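Local atomic coordinates of amide synthase (Vibrio cholerae, PDB entry 1L5A), a protein that probably forms amide bonds in making the siderophore vibriobactin, as the condensation enzyme VibH related to nonribosomal peptide synthetase condensation domains. Residues F333-P338 with G361-F366; F67-D72 with T106-Y111; T30-T35 with A345-E350; L194-A199 with A324-F329; K159-Y164 with A269-L274. All coordinates share one frame; numbering follows the deposited sequence.

Interaction 1. Residues F333-P338 with G361-F366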
# COMPACT_ATOMS: atom_id res chain seq x y z
N PHE A 333 -3.15 -3.18 31.81
CA PHE A 333 -2.32 -3.47 30.65
C PHE A 333 -2.15 -4.97 30.41
O PHE A 333 -1.96 -5.74 31.36
CB PHE A 333 -0.96 -2.83 30.88
CG PHE A 333 -0.12 -2.70 29.65
CD1 PHE A 333 -0.05 -1.49 28.97
CD2 PHE A 333 0.62 -3.78 29.17
CE1 PHE A 333 0.74 -1.36 27.81
CE2 PHE A 333 1.41 -3.66 28.02
CZ PHE A 333 1.47 -2.45 27.34
N ILE A 334 -2.21 -5.40 29.15
CA ILE A 334 -2.01 -6.82 28.86
C ILE A 334 -0.81 -7.03 27.92
O ILE A 334 -0.56 -6.25 27.02
CB ILE A 334 -3.31 -7.47 28.30
CG1 ILE A 334 -3.11 -8.97 28.13
CG2 ILE A 334 -3.70 -6.84 26.99
CD1 ILE A 334 -4.38 -9.72 27.86
N ASN A 335 -0.05 -8.08 28.19
CA ASN A 335 1.16 -8.40 27.43
C ASN A 335 1.12 -9.88 27.13
O ASN A 335 0.79 -10.69 28.00
CB ASN A 335 2.41 -8.18 28.29
CG ASN A 335 3.29 -7.07 27.79
OD1 ASN A 335 3.74 -7.09 26.65
ND2 ASN A 335 3.56 -6.08 28.65
N ILE A 336 1.45 -10.23 25.90
CA ILE A 336 1.50 -11.64 25.54
C ILE A 336 2.95 -11.92 25.17
O ILE A 336 3.51 -11.26 24.30
CB ILE A 336 0.63 -11.99 24.34
CG1 ILE A 336 -0.85 -11.61 24.61
CG2 ILE A 336 0.80 -13.45 24.04
CD1 ILE A 336 -1.52 -12.40 25.74
N LEU A 337 3.58 -12.87 25.86
CA LEU A 337 4.97 -13.22 25.58
C LEU A 337 5.00 -14.65 25.05
O LEU A 337 5.13 -15.60 25.82
CB LEU A 337 5.78 -13.09 26.86
CG LEU A 337 5.64 -11.66 27.41
CD1 LEU A 337 6.55 -11.49 28.60
CD2 LEU A 337 5.94 -10.63 26.32
N PRO A 338 4.89 -14.80 23.72
CA PRO A 338 4.87 -16.05 22.97
C PRO A 338 6.16 -16.68 22.49
O PRO A 338 6.21 -17.88 22.23
CB PRO A 338 3.98 -15.70 21.79
CG PRO A 338 4.52 -14.32 21.42
CD PRO A 338 4.76 -13.65 22.80
N GLY A 361 0.59 0.64 37.50
CA GLY A 361 -0.77 0.13 37.46
C GLY A 361 -0.78 -1.38 37.62
O GLY A 361 0.05 -1.94 38.32
N ILE A 362 -1.75 -2.05 37.01
CA ILE A 362 -1.80 -3.49 37.09
C ILE A 362 -1.53 -4.03 35.68
O ILE A 362 -1.92 -3.43 34.68
CB ILE A 362 -3.16 -3.99 37.60
CG1 ILE A 362 -3.08 -5.50 37.86
CG2 ILE A 362 -4.24 -3.65 36.59
CD1 ILE A 362 -4.32 -6.10 38.42
N ASN A 363 -0.83 -5.16 35.62
CA ASN A 363 -0.43 -5.76 34.35
C ASN A 363 -0.78 -7.26 34.29
O ASN A 363 -0.52 -8.02 35.24
CB ASN A 363 1.07 -5.57 34.21
CG ASN A 363 1.60 -5.91 32.83
OD1 ASN A 363 1.89 -5.01 32.03
ND2 ASN A 363 1.74 -7.20 32.55
N PHE A 364 -1.40 -7.69 33.19
CA PHE A 364 -1.73 -9.09 33.01
C PHE A 364 -0.79 -9.58 31.93
O PHE A 364 -0.76 -9.02 30.83
CB PHE A 364 -3.19 -9.28 32.58
CG PHE A 364 -4.17 -8.76 33.58
CD1 PHE A 364 -4.86 -7.57 33.35
CD2 PHE A 364 -4.32 -9.40 34.81
CE1 PHE A 364 -5.68 -7.02 34.33
CE2 PHE A 364 -5.15 -8.86 35.79
CZ PHE A 364 -5.83 -7.66 35.56
N THR A 365 -0.00 -10.59 32.24
CA THR A 365 0.94 -11.11 31.26
C THR A 365 0.79 -12.59 31.01
O THR A 365 0.59 -13.39 31.91
CB THR A 365 2.37 -10.80 31.69
OG1 THR A 365 2.68 -9.45 31.33
CG2 THR A 365 3.34 -11.75 31.01
N PHE A 366 0.86 -12.96 29.74
CA PHE A 366 0.75 -14.35 29.38
C PHE A 366 2.05 -14.76 28.70
O PHE A 366 2.38 -14.25 27.63
CB PHE A 366 -0.43 -14.55 28.43
CG PHE A 366 -1.77 -14.47 29.10
CD1 PHE A 366 -2.52 -13.30 29.06
CD2 PHE A 366 -2.31 -15.59 29.75
CE1 PHE A 366 -3.80 -13.24 29.64
CE2 PHE A 366 -3.58 -15.55 30.33
CZ PHE A 366 -4.33 -14.37 30.28
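Phe366 packs against Ile334 and Ile336 across two parallel strands whose short axes diverge by only 20°. Its CG stands anti to the carbonyl carbon, beside the backbone N. CB meets Ile336 CD1 at 3.6 Å. One step further, ring atom CD1 touches that same methyl, which approaches the ring obliquely. Beyond it, CE1 reaches Ile334 CD1 at 4.0 Å, and this second methyl lies at the ring edge, near its plane. Ile336 takes part because its chi2 of -64° bends CD1 back toward the aromatic residue. The strands 333-337 and 362-368 are neighbours in a mixed sheet, consistent with the chloramphenicol acetyltransferase-like fold expected of this family, and on 333-337 the backbone of Ile334 also bonds to Trp257 of strand 255-260. The parallel pairing shows in the alternation of bonds: Phe364 N donates to Phe333 O (2.7 Å), Asn335 N to Phe364 O (2.9 Å), and Phe366 N to Asn335 O (2.9 Å). On the other face of the sheet, Phe333 and Asn363 run side by side with ring and amide planes 21° apart, and Asn363 OD1 sits 3.4 Å from Phe333 CD2. The Asn363 amide nitrogen makes a weak bond to Thr365 OG1 in its own strand. Around the Phe366 ring, Leu238 of helix 234-249 and Leu376 of strand 374-381 add further contacts.

Interaction 2. Residues F67-D72 with T106-Y111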
# COMPACT_ATOMS: atom_id res chain seq x y z
N PHE A 67 32.41 2.05 16.53
CA PHE A 67 32.77 0.66 16.79
C PHE A 67 31.60 -0.13 17.35
O PHE A 67 30.71 0.43 17.99
CB PHE A 67 33.95 0.63 17.78
CG PHE A 67 35.15 1.43 17.33
CD1 PHE A 67 35.91 2.14 18.25
CD2 PHE A 67 35.51 1.49 15.98
CE1 PHE A 67 37.01 2.89 17.83
CE2 PHE A 67 36.59 2.23 15.56
CZ PHE A 67 37.35 2.94 16.48
N SER A 68 31.58 -1.44 17.12
CA SER A 68 30.49 -2.24 17.66
C SER A 68 30.75 -2.49 19.13
O SER A 68 31.87 -2.39 19.61
CB SER A 68 30.34 -3.58 16.92
OG SER A 68 31.57 -4.28 16.76
N PRO A 69 29.69 -2.79 19.88
CA PRO A 69 29.82 -3.06 21.32
C PRO A 69 30.85 -4.16 21.64
O PRO A 69 30.92 -5.20 20.97
CB PRO A 69 28.40 -3.49 21.70
CG PRO A 69 27.55 -2.67 20.78
CD PRO A 69 28.28 -2.79 19.46
N PRO A 70 31.68 -3.95 22.68
CA PRO A 70 32.68 -4.95 23.07
C PRO A 70 31.95 -6.16 23.64
O PRO A 70 30.84 -6.04 24.12
CB PRO A 70 33.47 -4.27 24.21
CG PRO A 70 33.05 -2.82 24.17
CD PRO A 70 31.68 -2.78 23.57
N ILE A 71 32.59 -7.32 23.58
CA ILE A 71 32.02 -8.51 24.16
C ILE A 71 32.99 -8.94 25.25
O ILE A 71 34.09 -9.40 24.95
CB ILE A 71 31.91 -9.64 23.15
CG1 ILE A 71 30.87 -9.28 22.09
CG2 ILE A 71 31.54 -10.92 23.88
CD1 ILE A 71 30.62 -10.37 21.11
N ASP A 72 32.60 -8.77 26.50
CA ASP A 72 33.44 -9.13 27.62
C ASP A 72 33.29 -10.62 27.92
O ASP A 72 32.24 -11.07 28.40
CB ASP A 72 33.08 -8.25 28.83
CG ASP A 72 33.81 -8.66 30.12
OD1 ASP A 72 35.05 -8.87 30.09
OD2 ASP A 72 33.14 -8.77 31.18
N THR A 106 24.70 -0.35 25.64
CA THR A 106 24.53 -1.78 25.92
C THR A 106 25.76 -2.41 26.55
O THR A 106 26.82 -1.80 26.61
CB THR A 106 24.16 -2.59 24.66
OG1 THR A 106 25.34 -2.81 23.86
CG2 THR A 106 23.12 -1.84 23.84
N SER A 107 25.61 -3.63 27.03
CA SER A 107 26.69 -4.38 27.64
C SER A 107 26.53 -5.84 27.24
O SER A 107 25.40 -6.34 27.14
CB SER A 107 26.63 -4.23 29.17
OG SER A 107 27.76 -4.80 29.81
N HIS A 108 27.64 -6.53 27.00
CA HIS A 108 27.61 -7.93 26.61
C HIS A 108 28.67 -8.71 27.36
O HIS A 108 29.87 -8.45 27.23
CB HIS A 108 27.82 -8.04 25.09
CG HIS A 108 26.91 -7.14 24.32
ND1 HIS A 108 25.61 -7.49 24.00
CD2 HIS A 108 27.05 -5.84 23.94
CE1 HIS A 108 25.00 -6.45 23.47
NE2 HIS A 108 25.84 -5.44 23.43
N GLN A 109 28.24 -9.67 28.15
CA GLN A 109 29.19 -10.44 28.92
C GLN A 109 28.95 -11.93 28.67
O GLN A 109 27.81 -12.36 28.57
CB GLN A 109 29.01 -10.12 30.40
CG GLN A 109 29.15 -8.64 30.79
CD GLN A 109 28.59 -8.34 32.22
OE1 GLN A 109 28.47 -9.24 33.07
NE2 GLN A 109 28.26 -7.06 32.47
N VAL A 110 30.02 -12.71 28.55
CA VAL A 110 29.88 -14.15 28.35
C VAL A 110 30.73 -14.89 29.36
O VAL A 110 31.87 -14.51 29.62
CB VAL A 110 30.35 -14.60 26.95
CG1 VAL A 110 30.07 -16.09 26.77
CG2 VAL A 110 29.64 -13.81 25.87
N TYR A 111 30.20 -15.97 29.93
CA TYR A 111 30.95 -16.74 30.91
C TYR A 111 30.95 -18.23 30.66
O TYR A 111 29.91 -18.85 30.53
CB TYR A 111 30.40 -16.54 32.33
CG TYR A 111 30.34 -15.12 32.78
CD1 TYR A 111 29.16 -14.38 32.65
CD2 TYR A 111 31.47 -14.49 33.30
CE1 TYR A 111 29.11 -13.03 33.02
CE2 TYR A 111 31.43 -13.15 33.67
CZ TYR A 111 30.25 -12.43 33.52
OH TYR A 111 30.22 -11.09 33.82
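Asp72 joins the strand of His108 and Val110 through both of its backbone polar atoms. Its N donates to His108 O at 2.8 Å, and its O accepts from Val110 N at the same length, the first with an N-H...O angle of 155°. Bonds from one residue to the two that flank Gln109 are the signature of parallel pairing, here with Asp72 opposite Gln109. The side chains find their partners elsewhere. Thr106 OG1, set between its backbone N and carbonyl carbon (chi1 78°), lies 2.7 Å from His108 NE2 in a hydrogen bond whose donor is not settled, and this bond helps fix the imidazole. Pro69 CB approaches that ring obliquely, 3.5 Å from His108 CD2, while Pro70 O lies at its edge, near the ring plane. Gln109 OE1 is satisfied within its own strand by Tyr111 OH at 2.7 Å, the hydroxyl standing 35° out of the amide carbonyl plane. Asp72 OD2 has a weak bond to Gln74 NE2. Apolar contact comes from Ile71 CG2 against Val110 CG2 at 4.0 Å. Strand 72-75, helix 82-94 and strand 107-114 follow one another in the chain, and the two parallel strands are adjacent, which makes a beta-alpha-beta crossover. Helix 35-47 covers Ile71 and Val110 through Leu42, helix 82-94 meets Gln109 through Asp93, and strand 117-125 pairs with 107-114 along its other edge.

Interaction 3. Residues T30-T35 with A345-E350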
# COMPACT_ATOMS: atom_id res chain seq x y z
N THR A 30 23.30 -25.01 28.85
CA THR A 30 23.80 -26.21 29.46
C THR A 30 23.99 -27.21 28.32
O THR A 30 23.02 -27.58 27.66
CB THR A 30 22.79 -26.71 30.51
OG1 THR A 30 22.70 -25.74 31.56
CG2 THR A 30 23.20 -28.06 31.11
N GLY A 31 25.24 -27.60 28.08
CA GLY A 31 25.52 -28.52 26.99
C GLY A 31 26.90 -28.37 26.36
O GLY A 31 27.62 -27.41 26.65
N PRO A 32 27.31 -29.30 25.48
CA PRO A 32 28.61 -29.29 24.80
C PRO A 32 28.71 -28.20 23.72
O PRO A 32 28.99 -28.49 22.56
CB PRO A 32 28.68 -30.68 24.21
CG PRO A 32 27.25 -30.85 23.73
CD PRO A 32 26.44 -30.35 24.92
N LEU A 33 28.49 -26.96 24.12
CA LEU A 33 28.55 -25.83 23.22
C LEU A 33 29.99 -25.47 22.86
O LEU A 33 30.91 -25.75 23.63
CB LEU A 33 27.82 -24.67 23.90
CG LEU A 33 28.04 -23.19 23.62
CD1 LEU A 33 26.95 -22.43 24.32
CD2 LEU A 33 29.40 -22.74 24.13
N ASP A 34 30.19 -24.89 21.68
CA ASP A 34 31.53 -24.49 21.22
C ASP A 34 31.73 -23.04 21.66
O ASP A 34 31.23 -22.12 21.00
CB ASP A 34 31.60 -24.59 19.68
CG ASP A 34 33.00 -24.30 19.13
OD1 ASP A 34 33.55 -23.22 19.38
OD2 ASP A 34 33.54 -25.18 18.42
N THR A 35 32.45 -22.84 22.76
CA THR A 35 32.67 -21.49 23.30
C THR A 35 33.07 -20.49 22.25
O THR A 35 32.42 -19.46 22.06
CB THR A 35 33.77 -21.46 24.40
OG1 THR A 35 33.50 -22.46 25.39
CG2 THR A 35 33.82 -20.10 25.09
N ALA A 345 22.31 -26.08 19.27
CA ALA A 345 22.54 -27.52 19.12
C ALA A 345 23.02 -28.22 20.38
O ALA A 345 23.98 -27.79 21.03
CB ALA A 345 23.53 -27.77 18.00
N ASP A 346 22.34 -29.31 20.72
CA ASP A 346 22.68 -30.12 21.88
C ASP A 346 22.72 -29.36 23.20
O ASP A 346 23.51 -29.68 24.08
CB ASP A 346 24.03 -30.82 21.64
CG ASP A 346 24.07 -31.55 20.30
OD1 ASP A 346 23.12 -32.29 19.99
OD2 ASP A 346 25.06 -31.37 19.56
N CYS A 347 21.86 -28.35 23.36
CA CYS A 347 21.83 -27.60 24.62
C CYS A 347 20.43 -27.22 25.08
O CYS A 347 19.47 -27.19 24.31
CB CYS A 347 22.65 -26.31 24.53
SG CYS A 347 24.39 -26.49 24.11
N GLN A 348 20.32 -26.95 26.38
CA GLN A 348 19.06 -26.49 26.95
C GLN A 348 19.32 -25.02 27.21
O GLN A 348 20.41 -24.64 27.62
CB GLN A 348 18.74 -27.18 28.27
CG GLN A 348 18.62 -28.69 28.17
CD GLN A 348 17.87 -29.13 26.93
OE1 GLN A 348 16.74 -28.67 26.68
NE2 GLN A 348 18.48 -30.01 26.14
N THR A 349 18.32 -24.19 26.98
CA THR A 349 18.45 -22.76 27.21
C THR A 349 17.49 -22.30 28.31
O THR A 349 16.28 -22.52 28.25
CB THR A 349 18.16 -21.99 25.91
OG1 THR A 349 19.19 -22.29 24.95
CG2 THR A 349 18.11 -20.48 26.15
N GLU A 350 18.05 -21.68 29.33
CA GLU A 350 17.24 -21.15 30.41
C GLU A 350 17.37 -19.63 30.29
O GLU A 350 18.46 -19.07 30.46
CB GLU A 350 17.77 -21.67 31.76
CG GLU A 350 17.18 -20.99 33.01
CD GLU A 350 17.85 -21.46 34.30
OE1 GLU A 350 17.64 -22.64 34.69
OE2 GLU A 350 18.60 -20.67 34.92
O HOH W 1 20.36 -24.23 31.00
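Thr30 and Gln348 face each other through flat backbone amide groups. Thr30 N lies in the plane of the Gln348 carbonyl, 3.2 Å from Gln348 O; in return Gln348 N reaches Thr30 O at 3.1 Å, tilted 17° from that carbonyl's plane. The two bonds define one antiparallel hydrogen-bonded pair. The Pro32 ring crosses the Asp346 side chain at about a right angle, its CG 3.8 Å from Asp346 CB. Between these two contacts, Cys347 turns its sulfur toward the loop: with chi1 at -58°, SG is anti to the carbonyl carbon and comes 3.7 Å from Gly31 CA and 3.9 Å from Leu33 CB. Gly31 has no side chain to stand between its backbone and the sulfur. A water donates to Thr30 OG1 at 2.8 Å and, weakly, to Gln348 O; the hydroxyl is also bonded to Glu117 OE1. Past the pair, the loop folds into an inverse gamma turn centred on Pro32, with Leu33 N bonded to Gly31 O at 2.7 Å. Asp34 then caps helix 35-47, its OD1 accepting from Leu37 N. Strand 348-356, more than 300 residues along the chain, is thereby added as the outermost strand beside 22-30, consistent with the crossover of condensation domains, in which the second acetyltransferase-like half supplies a strand to the sheet of the first.

Interaction 4. Residues L194-A199 with A324-F329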
# COMPACT_ATOMS: atom_id res chain seq x y z
N LEU A 194 -9.80 8.82 28.99
CA LEU A 194 -8.69 7.95 29.36
C LEU A 194 -8.17 8.53 30.68
O LEU A 194 -8.31 9.72 30.95
CB LEU A 194 -7.59 8.00 28.30
CG LEU A 194 -7.89 7.40 26.93
CD1 LEU A 194 -6.83 7.88 25.95
CD2 LEU A 194 -7.93 5.87 27.02
N THR A 195 -7.56 7.68 31.50
CA THR A 195 -7.02 8.13 32.77
C THR A 195 -5.61 8.68 32.61
O THR A 195 -4.78 8.07 31.95
CB THR A 195 -6.98 6.99 33.75
OG1 THR A 195 -8.27 6.37 33.80
CG2 THR A 195 -6.57 7.51 35.12
N LEU A 196 -5.34 9.82 33.22
CA LEU A 196 -4.01 10.41 33.15
C LEU A 196 -3.14 9.88 34.27
O LEU A 196 -3.62 9.28 35.23
CB LEU A 196 -4.07 11.93 33.26
CG LEU A 196 -4.81 12.72 32.17
CD1 LEU A 196 -4.33 14.16 32.23
CD2 LEU A 196 -4.54 12.14 30.78
N THR A 197 -1.84 10.11 34.13
CA THR A 197 -0.87 9.70 35.13
C THR A 197 -1.03 10.67 36.28
O THR A 197 -1.14 11.88 36.06
CB THR A 197 0.57 9.80 34.57
OG1 THR A 197 0.76 8.81 33.56
CG2 THR A 197 1.61 9.62 35.70
N SER A 198 -1.05 10.16 37.50
CA SER A 198 -1.18 11.01 38.67
C SER A 198 -0.05 12.01 38.70
O SER A 198 1.08 11.72 38.27
CB SER A 198 -1.16 10.18 39.95
OG SER A 198 -0.73 10.98 41.04
N ALA A 199 -0.36 13.20 39.20
CA ALA A 199 0.61 14.28 39.30
C ALA A 199 1.62 14.00 40.41
O ALA A 199 2.71 14.56 40.42
CB ALA A 199 -0.12 15.60 39.56
N ALA A 324 3.04 18.95 28.19
CA ALA A 324 4.27 18.17 28.24
C ALA A 324 4.46 17.38 29.54
O ALA A 324 4.94 16.25 29.52
CB ALA A 324 5.47 19.09 28.01
N GLU A 325 4.07 17.96 30.67
CA GLU A 325 4.23 17.26 31.95
C GLU A 325 3.20 16.16 32.20
O GLU A 325 3.17 15.58 33.28
CB GLU A 325 4.17 18.25 33.12
CG GLU A 325 5.36 19.19 33.22
CD GLU A 325 5.61 19.93 31.92
OE1 GLU A 325 6.19 19.32 31.00
OE2 GLU A 325 5.21 21.11 31.82
N GLN A 326 2.36 15.86 31.21
CA GLN A 326 1.36 14.82 31.39
C GLN A 326 1.56 13.59 30.52
O GLN A 326 2.28 13.63 29.53
CB GLN A 326 -0.04 15.39 31.14
CG GLN A 326 -0.43 16.45 32.14
CD GLN A 326 -1.72 17.13 31.76
OE1 GLN A 326 -1.81 17.75 30.69
NE2 GLN A 326 -2.72 17.03 32.61
N SER A 327 0.91 12.50 30.91
CA SER A 327 0.97 11.23 30.19
C SER A 327 -0.25 10.40 30.59
O SER A 327 -0.87 10.66 31.61
CB SER A 327 2.24 10.47 30.54
OG SER A 327 2.33 10.24 31.94
N TYR A 328 -0.59 9.40 29.78
CA TYR A 328 -1.72 8.55 30.12
C TYR A 328 -1.31 7.45 31.08
O TYR A 328 -0.16 6.95 31.04
CB TYR A 328 -2.29 7.87 28.88
CG TYR A 328 -2.96 8.80 27.89
CD1 TYR A 328 -2.64 8.75 26.54
CD2 TYR A 328 -3.98 9.66 28.30
CE1 TYR A 328 -3.31 9.54 25.62
CE2 TYR A 328 -4.65 10.44 27.39
CZ TYR A 328 -4.32 10.38 26.05
OH TYR A 328 -5.02 11.14 25.15
N PHE A 329 -2.25 7.06 31.93
CA PHE A 329 -2.01 5.97 32.87
C PHE A 329 -2.38 4.73 32.09
O PHE A 329 -3.55 4.38 31.98
CB PHE A 329 -2.92 6.13 34.09
CG PHE A 329 -2.69 5.11 35.15
CD1 PHE A 329 -1.44 4.97 35.74
CD2 PHE A 329 -3.74 4.30 35.61
CE1 PHE A 329 -1.22 4.05 36.77
CE2 PHE A 329 -3.53 3.37 36.64
CZ PHE A 329 -2.26 3.24 37.23
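Leu196 and Tyr328 form a single backbone bridge, CA to CA 4.2 Å, between two segments without regular secondary structure whose touching parts run 111° apart. Two hydrogen bonds make the crossing: Phe329 N donates almost straight to Thr195 O (2.7 Å), and Thr197 N donates to Ser327 O at 2.8 Å. Near the crossing the hydroxyls Thr197 OG1 and Ser327 OG lie 2.7 Å apart in a third bond, in which either may be the donor. The Ser327 torsion, chi1 57°, sets OG between its backbone N and carbonyl carbon, which brings it to Thr197 OG1. Elsewhere two leucines meet the Tyr328 ring. Leu194 CD1 sits over one face in a CH-pi contact, 3.8 Å from the centroid and 20° off the ring normal, and somewhat offset toward the rim. Leu196 sends its CD2 obliquely to Tyr328 CD2 at 3.6 Å, while its other branch, CD1, approaches Gln326 NE2. The oxygen of that amide, OE1, is bonded to Asn323 N. Phe329 contributes mainly its CB, 3.4 Å from Leu196 O. The crossing is a surface contact that joins the loop after helix 175-189 to the loop leading from helix 313-319 to strand 333-337. Leu188 of helix 175-189 touches both Leu194 and Tyr328, Trp255 and Trp257 of strand 255-260 adjoin Leu194, and Glu317 of helix 313-319 accepts a bond from Tyr328 N.

Interaction 5. Residues K159-Y164 with A269-L274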
# COMPACT_ATOMS: atom_id res chain seq x y z
N LYS A 159 18.69 -5.24 8.61
CA LYS A 159 18.82 -4.10 7.71
C LYS A 159 19.35 -2.95 8.56
O LYS A 159 19.17 -2.94 9.77
CB LYS A 159 17.45 -3.71 7.15
CG LYS A 159 16.68 -4.84 6.45
CD LYS A 159 16.98 -4.89 4.96
CE LYS A 159 16.22 -6.04 4.28
NZ LYS A 159 14.73 -6.00 4.45
N PRO A 160 20.03 -1.96 7.95
CA PRO A 160 20.55 -0.85 8.77
C PRO A 160 19.44 -0.07 9.42
O PRO A 160 18.33 -0.00 8.89
CB PRO A 160 21.34 -0.00 7.76
CG PRO A 160 20.83 -0.44 6.42
CD PRO A 160 20.55 -1.90 6.58
N TYR A 161 19.73 0.53 10.58
CA TYR A 161 18.73 1.31 11.30
C TYR A 161 18.27 2.46 10.42
O TYR A 161 17.11 2.87 10.49
CB TYR A 161 19.30 1.85 12.62
CG TYR A 161 18.28 2.58 13.49
CD1 TYR A 161 17.21 1.88 14.06
CD2 TYR A 161 18.39 3.94 13.76
CE1 TYR A 161 16.30 2.52 14.87
CE2 TYR A 161 17.47 4.59 14.59
CZ TYR A 161 16.43 3.87 15.14
OH TYR A 161 15.55 4.46 16.00
N GLN A 162 19.18 2.96 9.60
CA GLN A 162 18.90 4.07 8.68
C GLN A 162 17.74 3.75 7.73
O GLN A 162 17.00 4.64 7.32
CB GLN A 162 20.16 4.40 7.86
CG GLN A 162 19.99 5.56 6.87
CD GLN A 162 19.62 6.86 7.55
OE1 GLN A 162 20.04 7.13 8.68
NE2 GLN A 162 18.85 7.70 6.86
N SER A 163 17.58 2.48 7.37
CA SER A 163 16.48 2.13 6.49
C SER A 163 15.17 2.35 7.24
O SER A 163 14.17 2.80 6.64
CB SER A 163 16.57 0.67 6.03
OG SER A 163 17.67 0.48 5.15
N TYR A 164 15.17 2.05 8.54
CA TYR A 164 13.98 2.26 9.35
C TYR A 164 13.70 3.76 9.49
O TYR A 164 12.57 4.21 9.35
CB TYR A 164 14.15 1.63 10.74
CG TYR A 164 13.06 2.00 11.72
CD1 TYR A 164 11.76 1.52 11.55
CD2 TYR A 164 13.30 2.91 12.74
CE1 TYR A 164 10.72 1.94 12.38
CE2 TYR A 164 12.26 3.35 13.58
CZ TYR A 164 10.98 2.86 13.38
OH TYR A 164 9.95 3.35 14.15
N ALA A 269 10.90 -5.08 11.05
CA ALA A 269 10.82 -6.50 11.34
C ALA A 269 12.20 -7.10 11.26
O ALA A 269 12.42 -8.23 11.70
CB ALA A 269 9.90 -7.19 10.37
N ASN A 270 13.13 -6.34 10.69
CA ASN A 270 14.51 -6.79 10.54
C ASN A 270 15.47 -5.74 11.06
O ASN A 270 16.57 -5.61 10.56
CB ASN A 270 14.84 -7.07 9.08
CG ASN A 270 13.87 -8.00 8.43
OD1 ASN A 270 12.99 -7.57 7.69
ND2 ASN A 270 13.99 -9.29 8.74
N VAL A 271 15.04 -4.99 12.07
CA VAL A 271 15.88 -3.96 12.64
C VAL A 271 15.60 -3.88 14.12
O VAL A 271 14.61 -3.30 14.54
CB VAL A 271 15.61 -2.58 12.03
CG1 VAL A 271 16.62 -1.58 12.54
CG2 VAL A 271 15.63 -2.64 10.53
N PRO A 272 16.47 -4.49 14.93
CA PRO A 272 16.26 -4.44 16.38
C PRO A 272 16.29 -2.97 16.79
O PRO A 272 17.12 -2.21 16.31
CB PRO A 272 17.44 -5.23 16.91
CG PRO A 272 17.65 -6.29 15.84
CD PRO A 272 17.53 -5.45 14.57
N GLY A 273 15.35 -2.58 17.65
CA GLY A 273 15.30 -1.20 18.10
C GLY A 273 14.06 -0.93 18.94
O GLY A 273 13.41 -1.87 19.42
N LEU A 274 13.71 0.34 19.11
CA LEU A 274 12.53 0.71 19.87
C LEU A 274 11.38 1.08 18.95
O LEU A 274 11.40 2.10 18.24
CB LEU A 274 12.83 1.90 20.80
CG LEU A 274 11.58 2.50 21.46
CD1 LEU A 274 10.80 1.37 22.15
CD2 LEU A 274 11.97 3.59 22.47
O HOH W 2 14.13 2.45 17.40
O HOH W 3 9.52 4.43 16.94
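Val271 of the long connection between strands 255-260 and 277-282 packs against Lys159, just before helix 161-172, and Tyr161 at its start. This connection is probably the floor loop known from condensation domains, where a segment of the second half reaches across to the first. The valine divides its two methyls between nearby residues. CG1, anti to the backbone N (chi1 -173°), lies 3.8 Å from Tyr161 CD1, at the ring's edge and near its plane; the two side chains cross at about a right angle. CG2 turns to Lys159 and comes within 3.6 Å of its O. One direct hydrogen bond joins the backbones, Lys159 N to Asn270 O at 2.9 Å, with an N-H...O angle of 142°. Beside it, the Lys159 and Asn270 side chains run together and point the same way, touching through Lys159 CG and Asn270 CB at 3.9 Å. Two waters add polar links. One lies 2.8 Å from Tyr161 OH, accepts from Leu274 N at 2.7 Å and donates to Leu274 O. A second connects Tyr164 OH, 3.0 Å away, with that same carbonyl, so Leu274 O receives two water bonds. The helix start has a further partner in Asp50, whose OD2 accepts from Tyr161 N, and Leu2 packs on both tyrosines. Arg263, in the same connection after strand 255-260, bonds weakly to Val271 O and Gly273 O, ahead of strand 277-282.

Interactions 2 and 3 belong to one five-stranded sheet, their centres 20 Å apart: interaction 2 adds its outermost strand 72-75, and interaction 3 its other outermost strand, 348-356. Interaction 1 lies in the second sheet, about 30 Å from both between centres. Along the chain, strand 348-356 falls between strands 333-337 and 362-368, so the polypeptide leaves one sheet, joins the other and returns, tying the two halves together. Interaction 4 borders interaction 1 directly, Phe329 CZ packing 3.5 Å from Gly361 CA, while interactions 3 and 4 lie on opposite sides of the chain's centre. Interaction 5, between centres 20 Å from interaction 2 and 25 Å from interaction 1, joins the start of helix 161-172 to the 255-260/277-282 connection.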